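Local coordinates for protein glycoside Hydrolase (Bacteroides uniformis, PDB 5T99) that acts as a family 2 glycoside hydrolase, binds d-galacto-isofagomine in its pocket and probably cleaves galactose-containing sugars derived from agarose, at residues Ile102-Phe107 and Gly132-Ile137; Ile28-Asn33 and Val172-Asp177; Arg502-Leu507 and Lys782-Met787. All blocks are in the same frame, centred on the assembly; numbering follows the deposited sequence.

In the fold
Contacts 1 and 2 share one antiparallel sheet, ordered 28-29, 172-177, 102-107, 133-136, in the family 2 sugar binding domain. Their centres lie about 9 Å apart. Contact 1 is nested along the chain inside the long loop that contact 2 closes. Strands 172-177 and 102-107 are neighbours and join by backbone bonds; a salt bridge from Glu-134 of the outer strand 133-136 to Arg-175 also links the two contacts. Contact 3 comes later in the chain, its centre about 48 Å from that of contact 1 and 45 Å from that of contact 2. Contacts 1 and 2 thus build one domain, whereas contact 3 joins the barrel to the C-terminal domain.

Contact 1 (Ile102-Phe107 and Gly132-Ile137); sequences IVRIGF and GFEIDI
Ile-105 and Ile-135 form a hydrogen-bonded antiparallel pair, and Phe-107 with Phe-133 forms the next. Each pair has two backbone bonds. Phe-107 N gives one to Phe-133 O at 2.8 Å, and Ile-135 N gives one to Ile-105 O at 3.0 Å. A further bond runs from Ile-137 N to Val-103 O where the second strand has ended. The non-hydrogen-bonded pairs are Arg-104 with Asp-136 and Gly-106 with Glu-134.

Arg-104, Glu-134 and Asp-136 share one face of the sheet, and it carries the charges. Arg-104 NH1 makes a salt bridge to Glu-134 OE2 at 3.0 Å, with the guanidinium and carboxylate planes 79° apart. Water 1 donates to Glu-134 OE1 at 2.8 Å and weakly accepts from Arg-104 NH1. Both groups have second partners: Arg-104 NH2 meets Asp-177, and Glu-134 OE2 meets Arg-175. Asp-136 instead bonds Thr-138.

The other face is apolar. Phe-133 holds CG between its backbone N and carbonyl carbon (chi1 63°). This turns its ring back over Phe-107, whose CB makes a CH-pi contact 3.9 Å from the ring centroid. The ring planes are 16° apart but slid, so the rings barely overlap. Ile-105 and Ile-135 lie side by side, with CB of the first and CG1 of the second 3.9 Å apart. Val-103 CG1 meets Ile-137 CG1 at 3.6 Å.

Strand 133-136 is the outermost of its sheet in the beta sandwich of the sugar binding domain. Strand 172-177 flanks 102-107 on the far side. Leu-149 of strand 146-153, in the other sheet, packs on Ile-105, Phe-107 and Ile-135.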
ATOM      1  N   ILE A 102      17.489  13.126  26.366  1.00 27.94           N
ATOM      2  CA  ILE A 102      16.152  13.431  25.857  1.00 27.50           C
ATOM      3  C   ILE A 102      15.571  12.104  25.403  1.00 25.82           C
ATOM      4  O   ILE A 102      16.215  11.360  24.674  1.00 24.89           O
ATOM      5  CB  ILE A 102      16.167  14.415  24.674  1.00 28.02           C
ATOM      6  CG1 ILE A 102      16.946  15.703  25.014  1.00 28.69           C
ATOM      7  CG2 ILE A 102      14.744  14.740  24.232  1.00 28.33           C
ATOM      8  CD1 ILE A 102      16.391  16.519  26.161  1.00 28.78           C
ATOM      9  N   VAL A 103      14.361  11.804  25.854  1.00 25.94           N
ATOM     10  CA  VAL A 103      13.727  10.519  25.580  1.00 25.81           C
ATOM     11  C   VAL A 103      12.351  10.790  24.998  1.00 24.77           C
ATOM     12  O   VAL A 103      11.578  11.532  25.586  1.00 25.25           O
ATOM     13  CB  VAL A 103      13.611   9.667  26.855  1.00 26.51           C
ATOM     14  CG1 VAL A 103      12.995   8.300  26.537  1.00 26.95           C
ATOM     15  CG2 VAL A 103      14.988   9.507  27.498  1.00 26.91           C
ATOM     16  N   ARG A 104      12.077  10.215  23.827  1.00 24.27           N
ATOM     17  CA  ARG A 104      10.799  10.376  23.122  1.00 23.48           C
ATOM     18  C   ARG A 104      10.304   9.016  22.635  1.00 22.72           C
ATOM     19  O   ARG A 104      11.113   8.118  22.379  1.00 21.76           O
ATOM     20  CB  ARG A 104      10.964  11.305  21.924  1.00 23.64           C
ATOM     21  CG  ARG A 104      11.425  12.724  22.261  1.00 24.27           C
ATOM     22  CD  ARG A 104      11.888  13.462  21.006  1.00 24.92           C
ATOM     23  NE  ARG A 104      13.184  12.965  20.509  1.00 25.08           N
ATOM     24  CZ  ARG A 104      13.586  12.929  19.228  1.00 24.81           C
ATOM     25  NH1 ARG A 104      12.802  13.346  18.231  1.00 24.59           N
ATOM     26  NH2 ARG A 104      14.803  12.448  18.937  1.00 24.48           N
ATOM     27  N   ILE A 105       8.984   8.867  22.532  1.00 21.78           N
ATOM     28  CA  ILE A 105       8.383   7.681  21.951  1.00 21.87           C
ATOM     29  C   ILE A 105       7.610   8.111  20.711  1.00 22.00           C
ATOM     30  O   ILE A 105       6.707   8.950  20.793  1.00 21.63           O
ATOM     31  CB  ILE A 105       7.429   6.934  22.906  1.00 21.94           C
ATOM     32  CG1 ILE A 105       8.060   6.731  24.286  1.00 22.05           C
ATOM     33  CG2 ILE A 105       7.016   5.589  22.311  1.00 21.92           C
ATOM     34  CD1 ILE A 105       9.293   5.866  24.305  1.00 22.17           C
ATOM     35  N   GLY A 106       7.981   7.533  19.576  1.00 20.63           N
ATOM     36  CA  GLY A 106       7.360   7.845  18.311  1.00 20.65           C
ATOM     37  C   GLY A 106       6.372   6.747  17.976  1.00 20.54           C
ATOM     38  O   GLY A 106       6.725   5.562  18.005  1.00 19.95           O
ATOM     39  N   PHE A 107       5.138   7.148  17.672  1.00 19.87           N
ATOM     40  CA  PHE A 107       4.110   6.255  17.165  1.00 19.31           C
ATOM     41  C   PHE A 107       3.875   6.584  15.688  1.00 18.91           C
ATOM     42  O   PHE A 107       3.413   7.681  15.366  1.00 18.52           O
ATOM     43  CB  PHE A 107       2.800   6.450  17.962  1.00 19.46           C
ATOM     44  CG  PHE A 107       2.916   6.134  19.434  1.00 18.99           C
ATOM     45  CD1 PHE A 107       2.544   4.889  19.924  1.00 19.32           C
ATOM     46  CD2 PHE A 107       3.372   7.080  20.328  1.00 19.26           C
ATOM     47  CE1 PHE A 107       2.642   4.594  21.282  1.00 19.13           C
ATOM     48  CE2 PHE A 107       3.471   6.794  21.682  1.00 19.22           C
ATOM     49  CZ  PHE A 107       3.098   5.549  22.161  1.00 18.98           C
ATOM     50  N   GLY A 132       1.439  10.010  12.087  1.00 20.32           N
ATOM     51  CA  GLY A 132       2.172   9.619  13.279  1.00 20.41           C
ATOM     52  C   GLY A 132       2.248  10.773  14.247  1.00 21.02           C
ATOM     53  O   GLY A 132       1.911  11.909  13.895  1.00 22.53           O
ATOM     54  N   PHE A 133       2.671  10.476  15.472  1.00 20.61           N
ATOM     55  CA  PHE A 133       2.890  11.491  16.503  1.00 20.64           C
ATOM     56  C   PHE A 133       4.003  11.056  17.457  1.00 21.33           C
ATOM     57  O   PHE A 133       4.424   9.895  17.474  1.00 22.42           O
ATOM     58  CB  PHE A 133       1.586  11.802  17.271  1.00 20.50           C
ATOM     59  CG  PHE A 133       1.024  10.630  18.041  1.00 20.01           C
ATOM     60  CD1 PHE A 133       1.317  10.464  19.395  1.00 20.11           C
ATOM     61  CD2 PHE A 133       0.204   9.695  17.412  1.00 19.70           C
ATOM     62  CE1 PHE A 133       0.799   9.391  20.107  1.00 20.05           C
ATOM     63  CE2 PHE A 133      -0.312   8.622  18.117  1.00 19.97           C
ATOM     64  CZ  PHE A 133      -0.018   8.469  19.468  1.00 20.22           C
ATOM     65  N   GLU A 134       4.460  12.004  18.252  1.00 22.59           N
ATOM     66  CA  GLU A 134       5.613  11.829  19.134  1.00 23.32           C
ATOM     67  C   GLU A 134       5.288  12.365  20.523  1.00 22.63           C
ATOM     68  O   GLU A 134       4.690  13.416  20.629  1.00 21.94           O
ATOM     69  CB  GLU A 134       6.788  12.608  18.552  1.00 23.83           C
ATOM     70  CG  GLU A 134       8.107  12.234  19.166  1.00 24.92           C
ATOM     71  CD  GLU A 134       9.287  12.868  18.459  1.00 25.45           C
ATOM     72  OE1 GLU A 134       9.424  14.115  18.529  1.00 24.74           O
ATOM     73  OE2 GLU A 134      10.089  12.098  17.874  1.00 26.08           O
ATOM     74  N   ILE A 135       5.674  11.652  21.574  1.00 23.29           N
ATOM     75  CA  ILE A 135       5.549  12.169  22.943  1.00 24.75           C
ATOM     76  C   ILE A 135       6.948  12.326  23.538  1.00 24.24           C
ATOM     77  O   ILE A 135       7.819  11.486  23.309  1.00 24.31           O
ATOM     78  CB  ILE A 135       4.672  11.267  23.843  1.00 26.32           C
ATOM     79  CG1 ILE A 135       5.444  10.012  24.279  1.00 28.79           C
ATOM     80  CG2 ILE A 135       3.373  10.904  23.134  1.00 26.29           C
ATOM     81  CD1 ILE A 135       4.646   9.026  25.101  1.00 30.77           C
ATOM     82  N   ASP A 136       7.161  13.399  24.290  1.00 24.01           N
ATOM     83  CA  ASP A 136       8.418  13.600  25.003  1.00 24.88           C
ATOM     84  C   ASP A 136       8.210  13.173  26.453  1.00 24.69           C
ATOM     85  O   ASP A 136       7.476  13.825  27.199  1.00 25.01           O
ATOM     86  CB  ASP A 136       8.861  15.064  24.904  1.00 25.39           C
ATOM     87  CG  ASP A 136      10.296  15.273  25.349  1.00 27.02           C
ATOM     88  OD1 ASP A 136      10.767  14.539  26.237  1.00 28.83           O
ATOM     89  OD2 ASP A 136      10.964  16.187  24.825  1.00 27.52           O
ATOM     90  N   ILE A 137       8.860  12.078  26.847  1.00 25.30           N
ATOM     91  CA  ILE A 137       8.758  11.562  28.226  1.00 26.31           C
ATOM     92  C   ILE A 137       9.925  11.947  29.161  1.00 26.94           C
ATOM     93  O   ILE A 137       9.987  11.460  30.293  1.00 27.23           O
ATOM     94  CB  ILE A 137       8.527  10.030  28.255  1.00 25.08           C
ATOM     95  CG1 ILE A 137       9.763   9.246  27.805  1.00 25.29           C
ATOM     96  CG2 ILE A 137       7.327   9.667  27.405  1.00 24.92           C
ATOM     97  CD1 ILE A 137       9.736   7.788  28.218  1.00 25.16           C
TER
HETATM   98  O   HOH W   1      11.256  16.140  17.858  1.00 16.33           O

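Contact 2 (Ile28-Asn33 and Val172-Asp177); sequences ISFNEN and VWLRVD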
ATOM      1  N   ILE A  28      15.305   3.046  18.178  1.00 37.33           N
ATOM      2  CA  ILE A  28      15.114   1.582  18.194  1.00 34.07           C
ATOM      3  C   ILE A  28      13.670   1.205  18.468  1.00 29.83           C
ATOM      4  O   ILE A  28      12.902   1.992  19.014  1.00 28.82           O
ATOM      5  CB  ILE A  28      16.041   0.869  19.212  1.00 35.69           C
ATOM      6  CG1 ILE A  28      15.650   1.186  20.673  1.00 36.74           C
ATOM      7  CG2 ILE A  28      17.494   1.251  18.941  1.00 35.73           C
ATOM      8  CD1 ILE A  28      16.436   0.400  21.698  1.00 37.55           C
ATOM      9  N   SER A  29      13.331  -0.023  18.106  1.00 27.99           N
ATOM     10  CA  SER A  29      11.978  -0.538  18.248  1.00 27.09           C
ATOM     11  C   SER A  29      11.553  -0.637  19.707  1.00 26.30           C
ATOM     12  O   SER A  29      12.279  -1.184  20.530  1.00 26.99           O
ATOM     13  CB  SER A  29      11.857  -1.919  17.608  1.00 27.06           C
ATOM     14  OG  SER A  29      10.560  -2.463  17.827  1.00 27.60           O
ATOM     15  N   PHE A  30      10.369  -0.104  19.997  1.00 25.04           N
ATOM     16  CA  PHE A  30       9.751  -0.167  21.310  1.00 24.48           C
ATOM     17  C   PHE A  30       8.478  -1.025  21.252  1.00 24.19           C
ATOM     18  O   PHE A  30       7.600  -0.887  22.095  1.00 24.28           O
ATOM     19  CB  PHE A  30       9.433   1.262  21.785  1.00 24.22           C
ATOM     20  CG  PHE A  30       9.388   1.423  23.289  1.00 24.04           C
ATOM     21  CD1 PHE A  30      10.501   1.105  24.075  1.00 23.52           C
ATOM     22  CD2 PHE A  30       8.252   1.930  23.915  1.00 23.73           C
ATOM     23  CE1 PHE A  30      10.470   1.270  25.455  1.00 23.79           C
ATOM     24  CE2 PHE A  30       8.217   2.097  25.296  1.00 23.99           C
ATOM     25  CZ  PHE A  30       9.326   1.766  26.069  1.00 23.89           C
ATOM     26  N   ASN A  31       8.420  -1.940  20.283  1.00 24.18           N
ATOM     27  CA  ASN A  31       7.240  -2.766  20.012  1.00 23.98           C
ATOM     28  C   ASN A  31       7.041  -3.936  20.972  1.00 25.24           C
ATOM     29  O   ASN A  31       5.938  -4.480  21.059  1.00 25.88           O
ATOM     30  CB  ASN A  31       7.329  -3.363  18.598  1.00 22.93           C
ATOM     31  CG  ASN A  31       7.056  -2.353  17.503  1.00 22.31           C
ATOM     32  OD1 ASN A  31       6.619  -1.235  17.749  1.00 22.62           O
ATOM     33  ND2 ASN A  31       7.302  -2.758  16.276  1.00 21.72           N
ATOM     34  N   GLU A  32       8.099  -4.352  21.656  1.00 25.97           N
ATOM     35  CA  GLU A  32       8.065  -5.605  22.388  1.00 26.54           C
ATOM     36  C   GLU A  32       7.469  -5.396  23.775  1.00 26.41           C
ATOM     37  O   GLU A  32       7.652  -4.339  24.392  1.00 26.57           O
ATOM     38  CB  GLU A  32       9.469  -6.230  22.487  1.00 27.55           C
ATOM     39  CG  GLU A  32       9.995  -6.834  21.183  1.00 28.16           C
ATOM     40  CD  GLU A  32      10.291  -5.791  20.107  1.00 29.31           C
ATOM     41  OE1 GLU A  32       9.804  -5.966  18.968  1.00 29.16           O
ATOM     42  OE2 GLU A  32      10.990  -4.787  20.407  1.00 29.35           O
ATOM     43  N   ASN A  33       6.743  -6.414  24.237  1.00 26.11           N
ATOM     44  CA  ASN A  33       6.298  -6.556  25.632  1.00 25.92           C
ATOM     45  C   ASN A  33       5.282  -5.507  26.087  1.00 24.60           C
ATOM     46  O   ASN A  33       5.538  -4.748  27.014  1.00 23.47           O
ATOM     47  CB  ASN A  33       7.501  -6.619  26.594  1.00 27.09           C
ATOM     48  CG  ASN A  33       8.468  -7.744  26.249  1.00 27.20           C
ATOM     49  OD1 ASN A  33       8.071  -8.893  26.092  1.00 27.51           O
ATOM     50  ND2 ASN A  33       9.741  -7.410  26.129  1.00 27.16           N
ATOM     51  N   VAL A 172       6.287   1.408  16.730  1.00 19.53           N
ATOM     52  CA  VAL A 172       6.528   2.362  17.802  1.00 20.08           C
ATOM     53  C   VAL A 172       8.035   2.419  18.014  1.00 20.49           C
ATOM     54  O   VAL A 172       8.704   1.389  17.929  1.00 20.80           O
ATOM     55  CB  VAL A 172       5.793   1.937  19.093  1.00 20.60           C
ATOM     56  CG1 VAL A 172       6.014   2.949  20.208  1.00 21.13           C
ATOM     57  CG2 VAL A 172       4.297   1.789  18.823  1.00 20.86           C
ATOM     58  N   TRP A 173       8.564   3.608  18.286  1.00 20.72           N
ATOM     59  CA  TRP A 173      10.014   3.827  18.344  1.00 21.56           C
ATOM     60  C   TRP A 173      10.444   4.535  19.631  1.00 22.75           C
ATOM     61  O   TRP A 173       9.798   5.481  20.064  1.00 23.78           O
ATOM     62  CB  TRP A 173      10.475   4.636  17.127  1.00 20.89           C
ATOM     63  CG  TRP A 173      10.098   3.980  15.853  1.00 20.39           C
ATOM     64  CD1 TRP A 173       8.983   4.223  15.115  1.00 20.26           C
ATOM     65  CD2 TRP A 173      10.798   2.923  15.190  1.00 20.25           C
ATOM     66  NE1 TRP A 173       8.952   3.402  14.024  1.00 20.51           N
ATOM     67  CE2 TRP A 173      10.054   2.589  14.042  1.00 20.20           C
ATOM     68  CE3 TRP A 173      11.983   2.224  15.455  1.00 20.24           C
ATOM     69  CZ2 TRP A 173      10.457   1.595  13.146  1.00 20.14           C
ATOM     70  CZ3 TRP A 173      12.388   1.224  14.568  1.00 20.31           C
ATOM     71  CH2 TRP A 173      11.626   0.928  13.419  1.00 20.51           C
ATOM     72  N   LEU A 174      11.525   4.050  20.232  1.00 22.99           N
ATOM     73  CA  LEU A 174      12.181   4.717  21.344  1.00 23.91           C
ATOM     74  C   LEU A 174      13.369   5.507  20.802  1.00 23.25           C
ATOM     75  O   LEU A 174      14.191   4.960  20.078  1.00 22.77           O
ATOM     76  CB  LEU A 174      12.661   3.679  22.368  1.00 24.98           C
ATOM     77  CG  LEU A 174      13.562   4.161  23.512  1.00 25.79           C
ATOM     78  CD1 LEU A 174      12.766   5.006  24.492  1.00 25.29           C
ATOM     79  CD2 LEU A 174      14.215   2.960  24.193  1.00 26.28           C
ATOM     80  N   ARG A 175      13.455   6.783  21.169  1.00 24.29           N
ATOM     81  CA  ARG A 175      14.529   7.671  20.720  1.00 25.30           C
ATOM     82  C   ARG A 175      15.204   8.262  21.945  1.00 25.75           C
ATOM     83  O   ARG A 175      14.574   8.992  22.720  1.00 27.02           O
ATOM     84  CB  ARG A 175      13.972   8.773  19.813  1.00 25.86           C
ATOM     85  CG  ARG A 175      13.606   8.263  18.423  1.00 26.93           C
ATOM     86  CD  ARG A 175      12.521   9.083  17.738  1.00 27.62           C
ATOM     87  NE  ARG A 175      11.892   8.338  16.642  1.00 28.39           N
ATOM     88  CZ  ARG A 175      10.754   8.679  16.024  1.00 29.06           C
ATOM     89  NH1 ARG A 175      10.077   9.791  16.362  1.00 28.64           N
ATOM     90  NH2 ARG A 175      10.284   7.897  15.046  1.00 29.14           N
ATOM     91  N   VAL A 176      16.474   7.916  22.134  1.00 25.85           N
ATOM     92  CA  VAL A 176      17.257   8.396  23.249  1.00 26.13           C
ATOM     93  C   VAL A 176      18.342   9.266  22.641  1.00 26.89           C
ATOM     94  O   VAL A 176      19.193   8.768  21.903  1.00 26.48           O
ATOM     95  CB  VAL A 176      17.865   7.225  24.044  1.00 27.06           C
ATOM     96  CG1 VAL A 176      18.805   7.734  25.141  1.00 27.50           C
ATOM     97  CG2 VAL A 176      16.756   6.378  24.649  1.00 27.18           C
ATOM     98  N   ASP A 177      18.300  10.563  22.936  1.00 27.24           N
ATOM     99  CA  ASP A 177      19.259  11.516  22.389  1.00 27.14           C
ATOM    100  C   ASP A 177      20.020  12.277  23.477  1.00 25.88           C
ATOM    101  O   ASP A 177      19.540  12.404  24.600  1.00 26.19           O
ATOM    102  CB  ASP A 177      18.532  12.507  21.477  1.00 28.24           C
ATOM    103  CG  ASP A 177      18.139  11.893  20.150  1.00 29.59           C
ATOM    104  OD1 ASP A 177      18.878  12.084  19.170  1.00 29.35           O
ATOM    105  OD2 ASP A 177      17.100  11.205  20.088  1.00 31.87           O
TER
HETATM  106  O   HOH W   2       9.460  -0.153  15.994  1.00 20.66           O
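Phe-30 swings CG roughly opposite its backbone N (chi1 -154°), which carries ring atom CD1 to 3.8 Å from Leu-174 CB. Leu-174 has the same kind of first torsion (chi1 171°), and its CD2 lies beside Ile-28 CG1 at 4.2 Å. The side chains of Ile-28 and Leu-174 point the same way from one face of the sheet. Val-172 CG1 lies at the edge of the Phe-30 ring, near its plane. Phe-92 meets that ring edge-to-face, and Lys-90 makes a cation-pi contact with it.

Ile-28 and Leu-174 are a hydrogen-bonded antiparallel pair: Leu-174 N reaches Ile-28 O at 2.8 Å, and Ile-28 N returns to Leu-174 O. Strand 28-29 thus adds a short outer strand to the sheet of the sugar binding domain, probably a jelly-roll sandwich. The strand ends at Ser-29, yet Phe-30 N still bonds Val-172 O at 3.0 Å, from above the carbonyl plane.

The chain then bends in an ST turn, with Asn-31 N donating to Ser-29 OG at 3.3 Å. The amide group of Asn-31 lies against the Val-172 backbone; an alanine here would probably take a polar neighbour from that backbone and open a gap beside the Val-172 side chain. Water 2 donates to Val-172 O at 2.6 Å and lies over one face of the Trp-173 ring, while Trp-173 NE1 bonds Asp-108.

Contact 3 (Arg502-Leu507 and Lys782-Met787); sequences RGVYHL and KAFSGM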
ATOM      1  N   ARG A 502     -13.269 -13.862  -8.095  1.00 26.55           N
ATOM      2  CA  ARG A 502     -12.272 -14.748  -8.721  1.00 26.66           C
ATOM      3  C   ARG A 502     -12.896 -16.066  -9.150  1.00 26.72           C
ATOM      4  O   ARG A 502     -13.507 -16.743  -8.330  1.00 27.36           O
ATOM      5  CB  ARG A 502     -11.123 -15.057  -7.742  1.00 25.85           C
ATOM      6  CG  ARG A 502      -9.980 -15.865  -8.359  1.00 25.36           C
ATOM      7  CD  ARG A 502      -8.762 -15.937  -7.446  1.00 25.35           C
ATOM      8  NE  ARG A 502      -9.106 -16.451  -6.126  1.00 25.41           N
ATOM      9  CZ  ARG A 502      -9.363 -17.728  -5.834  1.00 25.69           C
ATOM     10  NH1 ARG A 502      -9.309 -18.678  -6.766  1.00 25.64           N
ATOM     11  NH2 ARG A 502      -9.682 -18.062  -4.584  1.00 26.04           N
ATOM     12  N   GLY A 503     -12.736 -16.420 -10.421  1.00 26.81           N
ATOM     13  CA  GLY A 503     -13.184 -17.709 -10.936  1.00 28.81           C
ATOM     14  C   GLY A 503     -14.685 -17.987 -10.916  1.00 30.58           C
ATOM     15  O   GLY A 503     -15.086 -19.146 -10.882  1.00 29.72           O
ATOM     16  N   VAL A 504     -15.506 -16.935 -10.947  1.00 31.80           N
ATOM     17  CA  VAL A 504     -16.961 -17.074 -10.951  1.00 32.88           C
ATOM     18  C   VAL A 504     -17.499 -16.492 -12.246  1.00 33.59           C
ATOM     19  O   VAL A 504     -17.275 -15.329 -12.536  1.00 34.61           O
ATOM     20  CB  VAL A 504     -17.608 -16.372  -9.741  1.00 33.06           C
ATOM     21  CG1 VAL A 504     -19.130 -16.465  -9.804  1.00 33.04           C
ATOM     22  CG2 VAL A 504     -17.090 -16.983  -8.443  1.00 33.47           C
ATOM     23  N   TYR A 505     -18.199 -17.321 -13.014  1.00 36.18           N
ATOM     24  CA  TYR A 505     -18.812 -16.934 -14.286  1.00 38.75           C
ATOM     25  C   TYR A 505     -20.290 -17.300 -14.209  1.00 44.44           C
ATOM     26  O   TYR A 505     -20.645 -18.410 -13.760  1.00 46.84           O
ATOM     27  CB  TYR A 505     -18.128 -17.666 -15.450  1.00 36.26           C
ATOM     28  CG  TYR A 505     -16.637 -17.620 -15.332  1.00 34.52           C
ATOM     29  CD1 TYR A 505     -15.917 -16.534 -15.822  1.00 33.70           C
ATOM     30  CD2 TYR A 505     -15.944 -18.628 -14.666  1.00 34.06           C
ATOM     31  CE1 TYR A 505     -14.547 -16.476 -15.687  1.00 32.33           C
ATOM     32  CE2 TYR A 505     -14.567 -18.576 -14.519  1.00 32.58           C
ATOM     33  CZ  TYR A 505     -13.877 -17.496 -15.029  1.00 32.17           C
ATOM     34  OH  TYR A 505     -12.514 -17.444 -14.884  1.00 31.76           O
ATOM     35  N   HIS A 506     -21.141 -16.365 -14.629  1.00 47.01           N
ATOM     36  CA  HIS A 506     -22.597 -16.551 -14.589  1.00 51.06           C
ATOM     37  C   HIS A 506     -23.121 -16.626 -16.017  1.00 54.13           C
ATOM     38  O   HIS A 506     -23.145 -15.608 -16.724  1.00 53.09           O
ATOM     39  CB  HIS A 506     -23.270 -15.397 -13.830  1.00 49.38           C
ATOM     40  CG  HIS A 506     -23.077 -15.455 -12.348  1.00 48.67           C
ATOM     41  ND1 HIS A 506     -23.067 -14.329 -11.553  1.00 48.28           N
ATOM     42  CD2 HIS A 506     -22.873 -16.506 -11.516  1.00 47.85           C
ATOM     43  CE1 HIS A 506     -22.881 -14.684 -10.294  1.00 47.90           C
ATOM     44  NE2 HIS A 506     -22.759 -15.999 -10.245  1.00 48.58           N
ATOM     45  N   LEU A 507     -23.530 -17.829 -16.432  1.00 58.26           N
ATOM     46  CA  LEU A 507     -23.938 -18.105 -17.818  1.00 61.07           C
ATOM     47  C   LEU A 507     -25.419 -18.544 -17.913  1.00 62.00           C
ATOM     48  O   LEU A 507     -25.761 -19.614 -17.394  1.00 58.84           O
ATOM     49  CB  LEU A 507     -23.012 -19.175 -18.419  1.00 60.32           C
ATOM     50  CG  LEU A 507     -21.543 -18.747 -18.601  1.00 58.54           C
ATOM     51  CD1 LEU A 507     -20.667 -19.894 -19.089  1.00 58.23           C
ATOM     52  CD2 LEU A 507     -21.427 -17.559 -19.551  1.00 58.16           C
ATOM     53  N   LYS A 782     -11.899 -22.821   3.758  1.00 30.55           N
ATOM     54  CA  LYS A 782     -12.517 -23.413   2.586  1.00 31.89           C
ATOM     55  C   LYS A 782     -11.868 -22.861   1.340  1.00 31.26           C
ATOM     56  O   LYS A 782     -11.515 -21.677   1.283  1.00 31.82           O
ATOM     57  CB  LYS A 782     -14.006 -23.091   2.531  1.00 34.51           C
ATOM     58  CG  LYS A 782     -14.822 -23.695   3.670  1.00 37.04           C
ATOM     59  CD  LYS A 782     -16.257 -23.179   3.661  1.00 38.72           C
ATOM     60  CE  LYS A 782     -17.090 -23.864   2.590  1.00 41.05           C
ATOM     61  NZ  LYS A 782     -18.088 -22.932   1.999  1.00 43.70           N
ATOM     62  N   ALA A 783     -11.725 -23.715   0.335  1.00 29.48           N
ATOM     63  CA  ALA A 783     -11.340 -23.253  -0.985  1.00 29.03           C
ATOM     64  C   ALA A 783     -12.452 -22.378  -1.534  1.00 28.64           C
ATOM     65  O   ALA A 783     -13.609 -22.514  -1.135  1.00 28.17           O
ATOM     66  CB  ALA A 783     -11.068 -24.416  -1.924  1.00 29.16           C
ATOM     67  N   PHE A 784     -12.068 -21.444  -2.404  1.00 28.52           N
ATOM     68  CA  PHE A 784     -12.999 -20.658  -3.204  1.00 27.81           C
ATOM     69  C   PHE A 784     -12.480 -20.721  -4.627  1.00 27.08           C
ATOM     70  O   PHE A 784     -11.288 -20.499  -4.869  1.00 27.12           O
ATOM     71  CB  PHE A 784     -13.075 -19.206  -2.710  1.00 28.17           C
ATOM     72  CG  PHE A 784     -14.060 -18.353  -3.475  1.00 28.68           C
ATOM     73  CD1 PHE A 784     -15.430 -18.529  -3.308  1.00 28.72           C
ATOM     74  CD2 PHE A 784     -13.617 -17.374  -4.367  1.00 29.03           C
ATOM     75  CE1 PHE A 784     -16.340 -17.754  -4.014  1.00 28.86           C
ATOM     76  CE2 PHE A 784     -14.523 -16.597  -5.079  1.00 28.84           C
ATOM     77  CZ  PHE A 784     -15.888 -16.789  -4.903  1.00 29.01           C
ATOM     78  N   SER A 785     -13.367 -21.048  -5.559  1.00 26.09           N
ATOM     79  CA  SER A 785     -13.005 -21.251  -6.959  1.00 26.16           C
ATOM     80  C   SER A 785     -11.691 -22.027  -7.152  1.00 26.20           C
ATOM     81  O   SER A 785     -10.827 -21.633  -7.942  1.00 26.33           O
ATOM     82  CB  SER A 785     -12.985 -19.908  -7.696  1.00 26.19           C
ATOM     83  OG  SER A 785     -14.277 -19.324  -7.694  1.00 25.67           O
ATOM     84  N   GLY A 786     -11.563 -23.127  -6.406  1.00 25.96           N
ATOM     85  CA  GLY A 786     -10.436 -24.047  -6.501  1.00 25.78           C
ATOM     86  C   GLY A 786      -9.294 -23.828  -5.522  1.00 26.06           C
ATOM     87  O   GLY A 786      -8.460 -24.728  -5.346  1.00 24.76           O
ATOM     88  N   MET A 787      -9.241 -22.661  -4.876  1.00 26.34           N
ATOM     89  CA  MET A 787      -8.047 -22.275  -4.134  1.00 26.67           C
ATOM     90  C   MET A 787      -8.330 -21.567  -2.827  1.00 27.28           C
ATOM     91  O   MET A 787      -9.392 -20.970  -2.620  1.00 27.33           O
ATOM     92  CB  MET A 787      -7.146 -21.376  -4.994  1.00 27.08           C
ATOM     93  CG  MET A 787      -6.319 -22.124  -6.036  1.00 27.44           C
ATOM     94  SD  MET A 787      -5.189 -21.076  -6.986  1.00 26.24           S
ATOM     95  CE  MET A 787      -6.264 -20.460  -8.284  1.00 25.42           C
TER
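Ser-785 OG donates to the backbone O of Arg-502 at 2.8 Å, while the Arg-502 guanidinium reaches back to Phe-784 O. Both acceptors are carbonyls, so the two segments hold each other through side chain to backbone bonds. Ser-785 is inside a type I' beta turn, Phe-784 to Met-787, in the C-terminal domain. Residues 502-507 belong to the loop that follows barrel strand 490-495, which carries the pocket residue Glu-494. The contact therefore joins the barrel to the C-terminal domain.

Arg-502 NH2 bonds Phe-784 O at 2.9 Å, with an N-H...O angle of 138°. It comes from above the carbonyl plane. Met-787 N, which closes the turn at 3.0 Å from Phe-784 O, arrives from the opposite face. A weak bond from Arg-502 NH1 ends on the same oxygen. The Arg-502 chain is bent at chi3 (55°), which helps turn the guanidinium toward the turn. Its NE makes a salt bridge with Asp-591, and NH2 also bonds Asn-767 O. These partners probably fix the rotation of the group.

Gly-503 follows with positive phi. With no side chain at Gly-503 the turn can come close; a CB there would probably run into Ser-785 CB. The packing beyond is light. Met-787 CE lies 3.8 Å from Arg-502 NH1. Phe-784 holds CG opposite its backbone N (chi1 -178°), and this brings the ring up to the 502-507 loop, with CE2 3.4 Å from Arg-502 O. Val-504 crosses Phe-784 at about a right angle, its CG2 touching Phe-784 CZ at 3.7 Å.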